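Local coordinates for effector protein HopAB2 (Pseudomonas syringae pv. tomato, PDB 3TL8), which triggers immunity in tomato plants carrying the Pto resistance protein and suppresses defence-related cell death in susceptible ones, represented here by its BAK1-binding domain, at residues V48-N53 against L79-I84; E62-V65 against P70-L73; P86-G91 against H97-L102. All blocks are in the same frame, centred on the assembly; numbering follows the deposited sequence.

How the interactions relate
Within one small all-helical domain, interaction 1 joins two helix ends, whereas interactions 2 and 3 fasten loops to helices. Interaction 1 lies at the surface and is polar: two exposed amides bridge the ends of helices 29-49 and 73-81. Interactions 2 and 3 are partly buried, and in both a histidine ring meets aliphatic groups of a connecting segment. In interaction 2 H64 meets the loop after helix 54-65, while in interaction 3 H97 sits at the N-cap of helix 98-109 and receives I88 on its face. They share an apolar centre: L79 of interaction 1 packs on I71 of interaction 2 and on L102 of interaction 3, and I71 in turn touches P86.

Interaction 1 (V48-N53 against L79-I84); sequences VQQGVN and LQNVGI
Q50 and N81 meet through their side-chain amides, the direct link between the two segments. The polar contact is a single hydrogen bond from Q50 NE2 to N81 OD1, modelled at 2.5 Å. Q50 OE1 also lies 3.0 Å from N81 OD1, and two acceptors do not bond; with the short N-O distance, this makes the detailed placing of the amides doubtful. As modelled, the N-H points at OD1 with a bend, 144° at the hydrogen, and the donor sits somewhat tilted from the N81 carbonyl plane. The two amides are turned almost perpendicular, 85° apart. The side chains come from opposite directions: Q50 extends fully beyond CG, and the shorter N81, with CG anti to the backbone N (chi1 163°), brings its amide to meet it. Long glutamine and compact asparagine suit this separation at the surface, since the nearest CA atoms, those of Q50 and V82, are 9.4 Å apart.

Backbone bonds shape both ends. G51 closes helix 29-49 with a Schellman motif, in which V52 N bonds to L47 O and G51 N weakly to V48 O. G83, in the Pto-kinase interaction motif, does the same after helix 73-81, with weak bonds from I84 N to L79 O and from G83 N to Q80 O. Positive phi favours glycine at G51; at G83 a CB would also be jammed against the carbonyl O of V82.

Apolar side chains near the end of helix 73-81 pack inward, while the amide bridge stays at the surface. V82 packs on A43 and L47, L79 on L99 and L102, and I84 on A43, P98 and L102, so the end of helix 73-81 and the turn after it lie between helices 29-49 and 98-109.

Interaction 2 (E62-V65 against P70-L73); sequences ERHV and PIPL
The loop that leaves helix 54-65 and leads to helix 73-81 folds back on the helix's last turn here, connecting two helices of the all-helical BAK1-binding domain. H64, in that last turn, is the residue that meets the returning chain, and P70 and I71 are its partners. Its CA lies 6.2 Å from P70 CA, so the loop doubles back close to the helix. With CG anti to the backbone N (chi1 -178°), the imidazole reaches out from the helix toward the loop.

Histidine suits the place because its ring offers a polar nitrogen and flat apolar surface together. ND1 is hydrogen-bonded to the carbonyl O of L69, just before P70, which ties the loop to the helix and limits the rotation of the ring. The remaining contacts are van der Waals. The closest is H64 ND1 to I71 N, 4.0 Å, while P70 CA approaches at the ring edge, near its plane, 4.4 Å from ND1. A proline here stiffens the extended loop, and P72 occupies the N-cap position of helix 73-81.

The I71 side chain packs on P86 and on L79, while H64 itself also touches S87 and L99. V65, the next residue, rests on L100 and on an apolar side chain of the other protein chain. At the imidazole, I71 CB stands 4.3 Å above one face, displaced toward the rim.

Interaction 3 (P86-G91 against H97-L102); sequences PSIDLG and HPLLNL
The imidazole of H97 is packed on both faces. On one lies I88, whose CG1 stands 3.3 Å above the ring plane toward the rim; on the opposite face P98 CD sits at a similar height. L99 CA lies at the edge, in plane. The I88 contact is a CH-pi interaction: CG1 is 3.5 Å from the ring centroid and over the face, with CE1 its closest ring atom. Isoleucine suits the spot because its longer arm, CG1 and CD1, can lie across a flat ring while also meeting L99.

In H97, chi1 (-164°) swings the ring alongside the start of the helix, and the second torsion (-87°) turns ND1 to L99 N, whose N-H it accepts at 2.9 Å. The bond is bent, 138° at the hydrogen, and L99 N is tilted from the ring plane, yet it limits rotation of the imidazole and so holds its face toward I88.

Apolar packing completes the join. L99 CD1 touches I88 CG1 at 3.5 Å and passes S87 CA at 4.1 Å, while its backbone stays in the helix. The loop is sharply shaped: a cis peptide precedes S87, and the backbone at I88 fits an inverse gamma turn, although its D89 N to S87 O bond is modelled too short to trust in detail. P86 belongs to the Pto-kinase interaction motif and packs back on L79 of helix 73-81. I88 and L100 also pack on apolar side chains of the other protein chain, consistent with a BAK1-binding domain.

The arrangement is an N-cap: H97 caps the backbone N-H of L99 in the first turn of helix 98-109, and the ring that does so doubles as the platform for the preceding loop.

Interaction 1 (V48-N53 against L79-I84)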
loop_
_atom_site.group_PDB
_atom_site.type_symbol
_atom_site.label_atom_id
_atom_site.label_comp_id
_atom_site.label_asym_id
_atom_site.label_seq_id
_atom_site.Cartn_x
_atom_site.Cartn_y
_atom_site.Cartn_z
ATOM N N VAL B 48 -10.113 -7.560 -29.045
ATOM C CA VAL B 48 -9.636 -7.314 -30.399
ATOM C C VAL B 48 -10.614 -7.965 -31.375
ATOM O O VAL B 48 -10.863 -7.455 -32.472
ATOM C CB VAL B 48 -8.217 -7.871 -30.630
ATOM C CG1 VAL B 48 -7.679 -7.410 -31.979
ATOM C CG2 VAL B 48 -7.277 -7.435 -29.515
ATOM N N GLN B 49 -11.172 -9.094 -30.953
ATOM C CA GLN B 49 -12.166 -9.795 -31.742
ATOM C C GLN B 49 -13.398 -8.924 -31.942
ATOM O O GLN B 49 -13.979 -8.899 -33.027
ATOM C CB GLN B 49 -12.574 -11.095 -31.053
ATOM C CG GLN B 49 -14.078 -11.328 -31.075
ATOM C CD GLN B 49 -14.487 -12.621 -30.408
ATOM O OE1 GLN B 49 -14.219 -12.836 -29.225
ATOM N NE2 GLN B 49 -15.144 -13.492 -31.166
ATOM N N GLN B 50 -13.797 -8.210 -30.894
ATOM C CA GLN B 50 -15.032 -7.432 -30.935
ATOM C C GLN B 50 -14.823 -5.992 -31.399
ATOM O O GLN B 50 -15.624 -5.109 -31.088
ATOM C CB GLN B 50 -15.739 -7.475 -29.582
ATOM C CG GLN B 50 -16.097 -8.883 -29.149
ATOM C CD GLN B 50 -16.850 -8.929 -27.837
ATOM O OE1 GLN B 50 -17.255 -7.898 -27.296
ATOM N NE2 GLN B 50 -17.043 -10.135 -27.316
ATOM N N GLY B 51 -13.742 -5.764 -32.139
ATOM C CA GLY B 51 -13.490 -4.467 -32.744
ATOM C C GLY B 51 -13.402 -3.324 -31.754
ATOM O O GLY B 51 -13.466 -2.152 -32.137
ATOM N N VAL B 52 -13.260 -3.664 -30.475
ATOM C CA VAL B 52 -13.112 -2.660 -29.430
ATOM C C VAL B 52 -11.972 -1.724 -29.800
ATOM O O VAL B 52 -10.965 -2.144 -30.374
ATOM C CB VAL B 52 -12.839 -3.309 -28.053
ATOM C CG1 VAL B 52 -12.446 -2.255 -27.029
ATOM C CG2 VAL B 52 -14.057 -4.097 -27.572
ATOM N N ASN B 53 -12.138 -0.445 -29.498
ATOM C CA ASN B 53 -11.063 0.500 -29.734
ATOM C C ASN B 53 -10.028 0.355 -28.621
ATOM O O ASN B 53 -10.330 0.581 -27.448
ATOM C CB ASN B 53 -11.598 1.929 -29.814
ATOM C CG ASN B 53 -10.585 2.895 -30.410
ATOM O OD1 ASN B 53 -9.388 2.602 -30.473
ATOM N ND2 ASN B 53 -11.060 4.060 -30.835
ATOM N N LEU B 79 -16.287 -5.039 -21.194
ATOM C CA LEU B 79 -15.416 -5.850 -20.347
ATOM C C LEU B 79 -16.191 -7.006 -19.726
ATOM O O LEU B 79 -15.700 -8.137 -19.661
ATOM C CB LEU B 79 -14.804 -5.002 -19.227
ATOM C CG LEU B 79 -13.798 -3.915 -19.601
ATOM C CD1 LEU B 79 -13.626 -2.958 -18.440
ATOM C CD2 LEU B 79 -12.464 -4.514 -20.016
ATOM N N GLN B 80 -17.397 -6.699 -19.257
ATOM C CA GLN B 80 -18.287 -7.685 -18.664
ATOM C C GLN B 80 -18.595 -8.777 -19.686
ATOM O O GLN B 80 -18.752 -9.954 -19.353
ATOM C CB GLN B 80 -19.578 -6.993 -18.240
ATOM C CG GLN B 80 -20.403 -7.769 -17.243
ATOM C CD GLN B 80 -19.664 -7.986 -15.943
ATOM O OE1 GLN B 80 -18.762 -8.820 -15.863
ATOM N NE2 GLN B 80 -20.038 -7.230 -14.914
ATOM N N ASN B 81 -18.681 -8.362 -20.940
ATOM C CA ASN B 81 -18.883 -9.268 -22.053
ATOM C C ASN B 81 -17.706 -10.245 -22.144
ATOM O O ASN B 81 -17.887 -11.453 -22.310
ATOM C CB ASN B 81 -19.045 -8.439 -23.335
ATOM C CG ASN B 81 -18.850 -9.248 -24.594
ATOM O OD1 ASN B 81 -17.724 -9.615 -24.937
ATOM N ND2 ASN B 81 -19.942 -9.510 -25.310
ATOM N N VAL B 82 -16.500 -9.707 -22.004
ATOM C CA VAL B 82 -15.274 -10.503 -22.028
ATOM C C VAL B 82 -15.028 -11.206 -20.682
ATOM O O VAL B 82 -14.042 -11.925 -20.497
ATOM C CB VAL B 82 -14.063 -9.633 -22.468
ATOM C CG1 VAL B 82 -12.904 -9.711 -21.469
ATOM C CG2 VAL B 82 -13.625 -10.012 -23.879
ATOM N N GLY B 83 -15.951 -11.015 -19.748
ATOM C CA GLY B 83 -15.857 -11.684 -18.466
ATOM C C GLY B 83 -15.114 -10.890 -17.411
ATOM O O GLY B 83 -15.141 -11.256 -16.234
ATOM N N ILE B 84 -14.452 -9.811 -17.827
ATOM C CA ILE B 84 -13.748 -8.939 -16.886
ATOM C C ILE B 84 -14.728 -8.035 -16.159
ATOM O O ILE B 84 -15.297 -7.118 -16.753
ATOM C CB ILE B 84 -12.700 -8.047 -17.578
ATOM C CG1 ILE B 84 -11.599 -8.895 -18.209
ATOM C CG2 ILE B 84 -12.099 -7.068 -16.578
ATOM C CD1 ILE B 84 -10.569 -8.083 -18.956
#

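Interaction 2 (E62-V65 against P70-L73)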
loop_
_atom_site.group_PDB
_atom_site.type_symbol
_atom_site.label_atom_id
_atom_site.label_comp_id
_atom_site.label_asym_id
_atom_site.label_seq_id
_atom_site.Cartn_x
_atom_site.Cartn_y
_atom_site.Cartn_z
ATOM N N GLU B 62 -5.970 3.186 -17.826
ATOM C CA GLU B 62 -4.915 3.926 -17.159
ATOM C C GLU B 62 -5.527 4.879 -16.140
ATOM O O GLU B 62 -5.117 4.919 -14.983
ATOM C CB GLU B 62 -4.069 4.701 -18.169
ATOM C CG GLU B 62 -2.900 5.435 -17.532
ATOM C CD GLU B 62 -2.159 6.335 -18.505
ATOM O OE1 GLU B 62 -2.632 6.497 -19.654
ATOM O OE2 GLU B 62 -1.104 6.881 -18.114
ATOM N N ARG B 63 -6.519 5.640 -16.572
ATOM C CA ARG B 63 -7.149 6.609 -15.696
ATOM C C ARG B 63 -7.920 5.951 -14.563
ATOM O O ARG B 63 -8.116 6.557 -13.512
ATOM C CB ARG B 63 -8.043 7.542 -16.499
ATOM C CG ARG B 63 -7.250 8.409 -17.450
ATOM C CD ARG B 63 -8.128 9.388 -18.203
ATOM N NE ARG B 63 -7.316 10.366 -18.917
ATOM C CZ ARG B 63 -7.799 11.254 -19.778
ATOM N NH1 ARG B 63 -9.099 11.286 -20.040
ATOM N NH2 ARG B 63 -6.980 12.107 -20.380
ATOM N N HIS B 64 -8.352 4.710 -14.766
ATOM C CA HIS B 64 -9.075 3.999 -13.717
ATOM C C HIS B 64 -8.122 3.472 -12.650
ATOM O O HIS B 64 -8.364 3.625 -11.453
ATOM C CB HIS B 64 -9.907 2.846 -14.289
ATOM C CG HIS B 64 -10.702 2.109 -13.254
ATOM N ND1 HIS B 64 -11.749 2.687 -12.569
ATOM C CD2 HIS B 64 -10.592 0.847 -12.775
ATOM C CE1 HIS B 64 -12.254 1.811 -11.717
ATOM N NE2 HIS B 64 -11.570 0.686 -11.822
ATOM N N VAL B 65 -7.037 2.855 -13.102
ATOM C CA VAL B 65 -6.087 2.204 -12.214
ATOM C C VAL B 65 -5.233 3.180 -11.400
ATOM O O VAL B 65 -4.884 2.895 -10.256
ATOM C CB VAL B 65 -5.182 1.234 -12.992
ATOM C CG1 VAL B 65 -4.010 0.838 -12.150
ATOM C CG2 VAL B 65 -5.967 -0.000 -13.419
ATOM N N PRO B 70 -13.920 6.592 -12.398
ATOM C CA PRO B 70 -14.999 5.610 -12.561
ATOM C C PRO B 70 -15.135 5.131 -14.003
ATOM O O PRO B 70 -15.186 5.931 -14.940
ATOM C CB PRO B 70 -16.247 6.382 -12.130
ATOM C CG PRO B 70 -15.910 7.804 -12.390
ATOM C CD PRO B 70 -14.442 7.932 -12.085
ATOM N N ILE B 71 -15.202 3.814 -14.155
ATOM C CA ILE B 71 -15.184 3.160 -15.453
ATOM C C ILE B 71 -16.462 3.409 -16.280
ATOM O O ILE B 71 -17.581 3.342 -15.758
ATOM C CB ILE B 71 -14.945 1.656 -15.261
ATOM C CG1 ILE B 71 -15.154 0.896 -16.572
ATOM C CG2 ILE B 71 -15.852 1.137 -14.166
ATOM C CD1 ILE B 71 -14.888 -0.581 -16.453
ATOM N N PRO B 72 -16.291 3.714 -17.578
ATOM C CA PRO B 72 -17.425 4.004 -18.463
ATOM C C PRO B 72 -18.385 2.819 -18.615
ATOM O O PRO B 72 -17.951 1.678 -18.776
ATOM C CB PRO B 72 -16.749 4.326 -19.803
ATOM C CG PRO B 72 -15.380 4.783 -19.433
ATOM C CD PRO B 72 -14.998 3.948 -18.245
ATOM N N LEU B 73 -19.683 3.101 -18.556
ATOM C CA LEU B 73 -20.707 2.079 -18.718
ATOM C C LEU B 73 -20.624 1.512 -20.129
ATOM O O LEU B 73 -20.847 0.319 -20.353
ATOM C CB LEU B 73 -22.088 2.683 -18.462
ATOM C CG LEU B 73 -22.243 3.365 -17.099
ATOM C CD1 LEU B 73 -23.340 4.416 -17.127
ATOM C CD2 LEU B 73 -22.486 2.344 -15.992
#

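Interaction 3 (P86-G91 against H97-L102)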
loop_
_atom_site.group_PDB
_atom_site.type_symbol
_atom_site.label_atom_id
_atom_site.label_comp_id
_atom_site.label_asym_id
_atom_site.label_seq_id
_atom_site.Cartn_x
_atom_site.Cartn_y
_atom_site.Cartn_z
ATOM N N PRO B 86 -15.965 -5.077 -14.232
ATOM C CA PRO B 86 -15.780 -3.791 -13.565
ATOM C C PRO B 86 -16.413 -3.938 -12.191
ATOM O O PRO B 86 -17.427 -4.634 -12.099
ATOM C CB PRO B 86 -16.614 -2.837 -14.422
ATOM C CG PRO B 86 -16.630 -3.457 -15.762
ATOM C CD PRO B 86 -16.675 -4.937 -15.512
ATOM N N SER B 87 -15.835 -3.345 -11.149
ATOM C CA SER B 87 -14.598 -2.578 -11.249
ATOM C C SER B 87 -13.854 -2.605 -9.923
ATOM O O SER B 87 -14.412 -3.001 -8.900
ATOM C CB SER B 87 -14.885 -1.132 -11.653
ATOM O OG SER B 87 -14.862 -0.991 -13.061
ATOM N N ILE B 88 -12.593 -2.189 -9.945
ATOM C CA ILE B 88 -11.784 -2.163 -8.734
ATOM C C ILE B 88 -12.390 -1.191 -7.733
ATOM O O ILE B 88 -11.892 -0.080 -7.550
ATOM C CB ILE B 88 -10.330 -1.739 -9.032
ATOM C CG1 ILE B 88 -9.819 -2.423 -10.303
ATOM C CG2 ILE B 88 -9.434 -2.054 -7.846
ATOM C CD1 ILE B 88 -8.430 -1.981 -10.720
ATOM N N ASP B 89 -13.473 -1.612 -7.089
ATOM C CA ASP B 89 -14.194 -0.746 -6.168
ATOM C C ASP B 89 -13.449 -0.577 -4.852
ATOM O O ASP B 89 -13.433 0.505 -4.267
ATOM C CB ASP B 89 -15.593 -1.297 -5.899
ATOM C CG ASP B 89 -16.438 -0.349 -5.073
ATOM O OD1 ASP B 89 -16.347 0.877 -5.301
ATOM O OD2 ASP B 89 -17.187 -0.827 -4.193
ATOM N N LEU B 90 -12.828 -1.654 -4.392
ATOM C CA LEU B 90 -12.168 -1.662 -3.096
ATOM C C LEU B 90 -10.931 -0.763 -3.031
ATOM O O LEU B 90 -10.229 -0.572 -4.031
ATOM C CB LEU B 90 -11.795 -3.096 -2.720
ATOM C CG LEU B 90 -10.943 -3.853 -3.741
ATOM C CD1 LEU B 90 -9.481 -3.447 -3.630
ATOM C CD2 LEU B 90 -11.096 -5.357 -3.565
ATOM N N GLY B 91 -10.688 -0.210 -1.843
ATOM C CA GLY B 91 -9.439 0.461 -1.532
ATOM C C GLY B 91 -8.544 -0.495 -0.761
ATOM O O GLY B 91 -7.544 -0.095 -0.152
ATOM N N HIS B 97 -5.745 -8.628 -9.722
ATOM C CA HIS B 97 -7.008 -8.182 -10.288
ATOM C C HIS B 97 -6.972 -8.335 -11.797
ATOM O O HIS B 97 -5.939 -8.098 -12.421
ATOM C CB HIS B 97 -7.267 -6.725 -9.939
ATOM C CG HIS B 97 -8.686 -6.305 -10.149
ATOM N ND1 HIS B 97 -9.153 -5.841 -11.357
ATOM C CD2 HIS B 97 -9.743 -6.287 -9.304
ATOM C CE1 HIS B 97 -10.435 -5.548 -11.247
ATOM N NE2 HIS B 97 -10.818 -5.811 -10.011
ATOM N N PRO B 98 -8.104 -8.739 -12.386
ATOM C CA PRO B 98 -8.231 -8.873 -13.841
ATOM C C PRO B 98 -7.912 -7.568 -14.562
ATOM O O PRO B 98 -7.172 -7.586 -15.537
ATOM C CB PRO B 98 -9.702 -9.244 -14.024
ATOM C CG PRO B 98 -10.055 -9.951 -12.751
ATOM C CD PRO B 98 -9.291 -9.244 -11.674
ATOM N N LEU B 99 -8.446 -6.452 -14.082
ATOM C CA LEU B 99 -8.136 -5.154 -14.681
ATOM C C LEU B 99 -6.630 -4.812 -14.720
ATOM O O LEU B 99 -6.155 -4.271 -15.725
ATOM C CB LEU B 99 -8.924 -4.040 -13.991
ATOM C CG LEU B 99 -10.390 -3.900 -14.426
ATOM C CD1 LEU B 99 -11.187 -2.954 -13.522
ATOM C CD2 LEU B 99 -10.446 -3.438 -15.870
ATOM N N LEU B 100 -5.885 -5.109 -13.647
ATOM C CA LEU B 100 -4.456 -4.811 -13.640
ATOM C C LEU B 100 -3.729 -5.705 -14.633
ATOM O O LEU B 100 -2.888 -5.244 -15.397
ATOM C CB LEU B 100 -3.848 -4.962 -12.249
ATOM C CG LEU B 100 -4.356 -3.995 -11.185
ATOM C CD1 LEU B 100 -4.070 -4.538 -9.809
ATOM C CD2 LEU B 100 -3.770 -2.613 -11.347
ATOM N N ASN B 101 -4.058 -6.988 -14.616
ATOM C CA ASN B 101 -3.481 -7.928 -15.566
ATOM C C ASN B 101 -3.727 -7.503 -17.008
ATOM O O ASN B 101 -2.834 -7.591 -17.842
ATOM C CB ASN B 101 -4.033 -9.339 -15.337
ATOM C CG ASN B 101 -3.531 -9.960 -14.038
ATOM O OD1 ASN B 101 -2.430 -9.652 -13.569
ATOM N ND2 ASN B 101 -4.334 -10.840 -13.454
ATOM N N LEU B 102 -4.944 -7.045 -17.288
ATOM C CA LEU B 102 -5.329 -6.604 -18.623
ATOM C C LEU B 102 -4.571 -5.367 -19.072
ATOM O O LEU B 102 -4.136 -5.272 -20.212
ATOM C CB LEU B 102 -6.824 -6.301 -18.680
ATOM C CG LEU B 102 -7.287 -5.892 -20.077
ATOM C CD1 LEU B 102 -7.018 -7.024 -21.062
ATOM C CD2 LEU B 102 -8.748 -5.502 -20.071
#